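Local structure of Mlr6093 protein (Mesorhizobium loti, 2QJ8) at residues A[141-146]-A[308-313]; A[258-263]-A[324-329]. The protein probably acts as a zinc-dependent hydrolase of the succinylglutamate desuccinylase/aspartoacylase family, cleaving ester bonds or the carbon-nitrogen bonds of linear amides. All coordinates share one frame; numbering follows the deposited sequence.

Contact 1 of 2, residues A[141-146]-A[308-313]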
loop_
_atom_site.group_PDB
_atom_site.type_symbol
_atom_site.label_atom_id
_atom_site.label_comp_id
_atom_site.label_asym_id
_atom_site.label_seq_id
_atom_site.Cartn_x
_atom_site.Cartn_y
_atom_site.Cartn_z
ATOM N N HIS A 141 7.679 -8.214 -10.368
ATOM C CA HIS A 141 8.135 -6.826 -10.139
ATOM C C HIS A 141 7.167 -5.895 -9.394
ATOM O O HIS A 141 5.938 -5.967 -9.549
ATOM C CB HIS A 141 8.502 -6.235 -11.496
ATOM C CG HIS A 141 9.072 -4.855 -11.442
ATOM N ND1 HIS A 141 8.336 -3.737 -11.774
ATOM C CD2 HIS A 141 10.305 -4.409 -11.088
ATOM C CE1 HIS A 141 9.090 -2.659 -11.621
ATOM N NE2 HIS A 141 10.289 -3.039 -11.206
ATOM N N SER A 142 7.748 -5.055 -8.545
ATOM C CA SER A 142 6.978 -4.124 -7.772
ATOM C C SER A 142 6.776 -2.886 -8.590
ATOM O O SER A 142 7.728 -2.186 -8.857
ATOM C CB SER A 142 7.720 -3.742 -6.504
ATOM O OG SER A 142 6.952 -2.797 -5.776
ATOM N N PHE A 143 5.550 -2.623 -9.005
ATOM C CA PHE A 143 5.288 -1.399 -9.761
ATOM C C PHE A 143 5.463 -0.185 -8.815
ATOM O O PHE A 143 6.082 0.819 -9.195
ATOM C CB PHE A 143 3.895 -1.450 -10.378
ATOM C CG PHE A 143 3.670 -0.406 -11.414
ATOM C CD1 PHE A 143 4.214 -0.562 -12.686
ATOM C CD2 PHE A 143 2.951 0.741 -11.123
ATOM C CE1 PHE A 143 4.025 0.381 -13.650
ATOM C CE2 PHE A 143 2.765 1.704 -12.091
ATOM C CZ PHE A 143 3.298 1.509 -13.362
ATOM N N GLY A 144 4.970 -0.320 -7.581
ATOM C CA GLY A 144 5.079 0.710 -6.531
ATOM C C GLY A 144 3.923 0.461 -5.578
ATOM O O GLY A 144 2.802 0.305 -6.067
ATOM N N PRO A 145 4.156 0.393 -4.226
ATOM C CA PRO A 145 2.996 0.166 -3.299
ATOM C C PRO A 145 2.054 1.362 -3.151
ATOM O O PRO A 145 1.001 1.252 -2.546
ATOM C CB PRO A 145 3.628 -0.105 -1.931
ATOM C CG PRO A 145 5.009 0.118 -2.065
ATOM C CD PRO A 145 5.404 0.556 -3.465
ATOM N N THR A 146 2.476 2.512 -3.655
ATOM C CA THR A 146 1.644 3.697 -3.711
ATOM C C THR A 146 0.835 3.759 -5.018
ATOM O O THR A 146 0.166 4.761 -5.281
ATOM C CB THR A 146 2.509 4.919 -3.621
ATOM O OG1 THR A 146 3.429 4.947 -4.716
ATOM C CG2 THR A 146 3.249 4.986 -2.278
ATOM N N VAL A 308 -7.422 3.228 -17.907
ATOM C CA VAL A 308 -6.536 3.434 -16.755
ATOM C C VAL A 308 -5.740 2.165 -16.510
ATOM O O VAL A 308 -6.298 1.144 -16.141
ATOM C CB VAL A 308 -7.266 3.826 -15.462
ATOM C CG1 VAL A 308 -6.235 3.991 -14.313
ATOM C CG2 VAL A 308 -8.084 5.123 -15.669
ATOM N N PHE A 309 -4.435 2.244 -16.738
ATOM C CA PHE A 309 -3.554 1.118 -16.523
ATOM C C PHE A 309 -3.053 1.175 -15.099
ATOM O O PHE A 309 -3.048 0.168 -14.433
ATOM C CB PHE A 309 -2.387 1.109 -17.511
ATOM C CG PHE A 309 -1.284 0.153 -17.114
ATOM C CD1 PHE A 309 -1.426 -1.204 -17.343
ATOM C CD2 PHE A 309 -0.129 0.607 -16.464
ATOM C CE1 PHE A 309 -0.437 -2.080 -16.976
ATOM C CE2 PHE A 309 0.857 -0.287 -16.067
ATOM C CZ PHE A 309 0.699 -1.635 -16.339
ATOM N N ALA A 310 -2.618 2.360 -14.648
ATOM C CA ALA A 310 -2.122 2.537 -13.304
ATOM C C ALA A 310 -2.493 3.916 -12.793
ATOM O O ALA A 310 -2.575 4.866 -13.575
ATOM C CB ALA A 310 -0.589 2.339 -13.273
ATOM N N ILE A 311 -2.722 4.019 -11.486
ATOM C CA ILE A 311 -3.081 5.289 -10.850
ATOM C C ILE A 311 -2.608 5.273 -9.397
ATOM O O ILE A 311 -2.682 4.236 -8.744
ATOM C CB ILE A 311 -4.596 5.598 -10.976
ATOM C CG1 ILE A 311 -4.866 7.069 -10.560
ATOM C CG2 ILE A 311 -5.448 4.555 -10.210
ATOM C CD1 ILE A 311 -6.203 7.573 -10.865
ATOM N N ARG A 312 -2.062 6.408 -8.931
ATOM C CA ARG A 312 -1.578 6.540 -7.553
ATOM C C ARG A 312 -2.697 6.518 -6.556
ATOM O O ARG A 312 -3.828 6.917 -6.876
ATOM C CB ARG A 312 -0.858 7.873 -7.303
ATOM C CG ARG A 312 0.528 7.972 -7.806
ATOM C CD ARG A 312 1.241 9.176 -7.134
ATOM N NE ARG A 312 2.522 9.502 -7.768
ATOM C CZ ARG A 312 3.644 8.778 -7.683
ATOM N NH1 ARG A 312 3.713 7.639 -6.996
ATOM N NH2 ARG A 312 4.727 9.197 -8.334
ATOM N N SER A 313 -2.372 6.086 -5.337
ATOM C CA SER A 313 -3.280 6.120 -4.204
ATOM C C SER A 313 -3.233 7.550 -3.706
ATOM O O SER A 313 -2.330 8.308 -4.082
ATOM C CB SER A 313 -2.774 5.213 -3.090
ATOM O OG SER A 313 -2.617 3.888 -3.586
#
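Phe143 and Phe309 meet in an offset edge-to-face pair: the edge of Phe309 is directed toward the face of Phe143, the planes are turned 80° apart and the ring centroids lie 5.9 Å from each other. The nearest atoms are Phe309 CE2 and Phe143 CE1, 4.0 Å apart, so the approach is to the rim and not over the ring centre. Ala310 lies on the same side of the Phe143 ring, its CB 3.6 Å from Phe143 CE2. In Phe143, chi1 of -166° sets CG anti to the backbone N, and CB already points toward strand 306-312. An alanine at Phe143 would probably leave the Phe309 edge without an aromatic face and open a gap beside the Ala310 methyl group. Farther along, where the backbones converge, the carbonyl oxygen of Thr146 takes a nearly straight hydrogen bond from Ser313 N at 2.9 Å. The same oxygen has a CA-H...O contact with Arg312 CA and a weak bond from Ser313 OG. Thr146 and Arg312 run their side chains side by side; Thr146 OG1 lies at the edge of the guanidinium, 3.5 Å from Arg312 NH1, while NH2 forms a salt bridge with Glu321. Around the aromatic pair lie a classic beta bulge, in which Phe309 and Ala310 both face Ile325, and a further edge-to-face contact of Phe143 with Trp147. The contact thus joins strand 136-144, which runs parallel to strand 201-208, to strand 306-312, with strands 147-149, 152-155 and 322-329 supplying the side chains packed around it.

Contact 2 of 2, residues A[258-263]-A[324-329]; sequences DQLKSP and AILARP
An antiparallel strand pair underlies this contact, strand 259-261 running against 324-329 with the two axes 4.9 Å apart at closest approach. Leu260 and Ala324 form a hydrogen-bonded pair: Leu260 N donates to Ala324 O at 2.9 Å, whereas the return bond from Ala324 N to Leu260 O is weak. Gln259 and Ile325 are the adjacent non-hydrogen-bonded pair, their side chains on the sheet face opposite to those of Leu260 and Ala324. Beyond them Leu326 N donates a hydrogen bond to Asp258 O, also at 2.9 Å. Within the larger fold, strand 322-329 is flanked by strand 250-261 and strand 306-312, so this pairing continues a sheet. Leu260 CD1 packs 3.6 Å from Leu326 CD2, the two side chains crossing at a slant, and Val284 of strand 283-288 touches Leu260 and Ala324. At the other end a salt bridge spans the strands. Arg328 NE donates at 3.1 Å to Asp258 OD1, which accepts through its syn lone pair, and NH2 adds a weak bond to the same oxygen. OD1 sits in the guanidinium plane, yet the carboxylate itself stands 89° to it. Asp258 OD2 accepts from the backbone N of Thr255.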
loop_
_atom_site.group_PDB
_atom_site.type_symbol
_atom_site.label_atom_id
_atom_site.label_comp_id
_atom_site.label_asym_id
_atom_site.label_seq_id
_atom_site.Cartn_x
_atom_site.Cartn_y
_atom_site.Cartn_z
ATOM N N ASP A 258 -0.015 9.992 -22.353
ATOM C CA ASP A 258 -0.785 9.125 -21.492
ATOM C C ASP A 258 -0.245 9.058 -20.064
ATOM O O ASP A 258 -0.886 8.447 -19.208
ATOM C CB ASP A 258 -0.764 7.696 -22.037
ATOM C CG ASP A 258 -1.394 7.550 -23.385
ATOM O OD1 ASP A 258 -2.518 8.034 -23.561
ATOM O OD2 ASP A 258 -0.801 6.859 -24.246
ATOM N N GLN A 259 0.938 9.628 -19.824
ATOM C CA GLN A 259 1.570 9.633 -18.513
ATOM C C GLN A 259 1.237 10.959 -17.864
ATOM O O GLN A 259 1.875 11.964 -18.140
ATOM C CB GLN A 259 3.085 9.458 -18.646
ATOM C CG GLN A 259 3.491 8.112 -19.248
ATOM C CD GLN A 259 4.931 8.102 -19.691
ATOM O OE1 GLN A 259 5.240 7.671 -20.790
ATOM N NE2 GLN A 259 5.810 8.640 -18.861
ATOM N N LEU A 260 0.221 10.962 -17.009
ATOM C CA LEU A 260 -0.243 12.187 -16.391
ATOM C C LEU A 260 0.602 12.513 -15.128
ATOM O O LEU A 260 0.878 11.645 -14.298
ATOM C CB LEU A 260 -1.748 12.091 -16.102
ATOM C CG LEU A 260 -2.646 11.723 -17.291
ATOM C CD1 LEU A 260 -4.067 11.623 -16.805
ATOM C CD2 LEU A 260 -2.560 12.746 -18.416
ATOM N N LYS A 261 0.994 13.776 -15.018
ATOM C CA LYS A 261 1.841 14.281 -13.938
ATOM C C LYS A 261 1.137 15.418 -13.191
ATOM O O LYS A 261 0.269 16.076 -13.738
ATOM C CB LYS A 261 3.171 14.792 -14.517
ATOM C CG LYS A 261 4.054 13.709 -15.183
ATOM C CD LYS A 261 5.185 14.329 -16.010
ATOM N N SER A 262 1.489 15.609 -11.924
ATOM C CA SER A 262 0.973 16.696 -11.141
ATOM C C SER A 262 1.715 17.964 -11.590
ATOM O O SER A 262 2.925 17.925 -11.782
ATOM C CB SER A 262 1.240 16.458 -9.660
ATOM O OG SER A 262 2.630 16.232 -9.427
ATOM N N PRO A 263 1.005 19.093 -11.736
ATOM C CA PRO A 263 1.672 20.322 -12.152
ATOM C C PRO A 263 2.399 21.045 -11.005
ATOM O O PRO A 263 3.174 21.967 -11.264
ATOM C CB PRO A 263 0.503 21.178 -12.615
ATOM C CG PRO A 263 -0.600 20.779 -11.679
ATOM C CD PRO A 263 -0.435 19.315 -11.498
ATOM N N ALA A 324 -0.782 9.074 -12.922
ATOM C CA ALA A 324 -1.608 8.098 -13.603
ATOM C C ALA A 324 -0.948 7.672 -14.918
ATOM O O ALA A 324 -0.240 8.474 -15.548
ATOM C CB ALA A 324 -3.044 8.682 -13.847
ATOM N N ILE A 325 -1.137 6.401 -15.280
ATOM C CA ILE A 325 -0.655 5.872 -16.553
ATOM C C ILE A 325 -1.866 5.348 -17.297
ATOM O O ILE A 325 -2.522 4.399 -16.857
ATOM C CB ILE A 325 0.383 4.775 -16.400
ATOM C CG1 ILE A 325 1.589 5.322 -15.631
ATOM C CG2 ILE A 325 0.830 4.289 -17.786
ATOM C CD1 ILE A 325 2.558 4.292 -15.304
ATOM N N LEU A 326 -2.168 6.007 -18.405
ATOM C CA LEU A 326 -3.289 5.670 -19.260
ATOM C C LEU A 326 -2.686 4.896 -20.434
ATOM O O LEU A 326 -1.487 4.982 -20.693
ATOM C CB LEU A 326 -4.027 6.943 -19.701
ATOM C CG LEU A 326 -5.056 7.581 -18.751
ATOM C CD1 LEU A 326 -4.786 7.403 -17.276
ATOM C CD2 LEU A 326 -5.303 9.061 -19.090
ATOM N N ALA A 327 -3.501 4.075 -21.076
ATOM C CA ALA A 327 -3.063 3.279 -22.212
ATOM C C ALA A 327 -4.175 3.192 -23.236
ATOM O O ALA A 327 -5.364 3.317 -22.904
ATOM C CB ALA A 327 -2.645 1.893 -21.752
ATOM N N ARG A 328 -3.779 2.972 -24.479
ATOM C CA ARG A 328 -4.711 2.860 -25.574
ATOM C C ARG A 328 -4.494 1.580 -26.312
ATOM O O ARG A 328 -3.373 1.129 -26.391
ATOM C CB ARG A 328 -4.481 3.997 -26.538
ATOM C CG ARG A 328 -4.634 5.340 -25.907
ATOM C CD ARG A 328 -4.412 6.387 -26.947
ATOM N NE ARG A 328 -3.571 7.452 -26.446
ATOM C CZ ARG A 328 -3.101 8.459 -27.184
ATOM N NH1 ARG A 328 -3.413 8.578 -28.485
ATOM N NH2 ARG A 328 -2.330 9.382 -26.600
ATOM N N PRO A 329 -5.558 1.022 -26.917
ATOM C CA PRO A 329 -5.367 -0.237 -27.641
ATOM C C PRO A 329 -4.442 -0.083 -28.860
ATOM O O PRO A 329 -4.470 0.949 -29.528
ATOM C CB PRO A 329 -6.780 -0.599 -28.085
ATOM C CG PRO A 329 -7.483 0.680 -28.134
ATOM C CD PRO A 329 -6.939 1.507 -27.040
#

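Contacts 1 and 2 share a sheet, because strands 306-312 and 322-329 are neighbours in it, and their centres lie about 12 Å apart. Two probable backbone hydrogen bonds join them directly at the bulge: Ala310 O to Ile325 N at 2.7 Å and Phe309 N to Ile325 O at 2.9 Å. The side chain of Ile325 also reaches across, its CD1 packing 3.5 Å from Phe143 CZ, so the aromatic pair of contact 1 rests against a residue of contact 2. Segment 141-146 lies in the part of the chain assigned to the catalytic domain of this probably zinc-dependent family; contact 2 lies farther from the centre of the chain, about 19 Å against about 12 Å for contact 1.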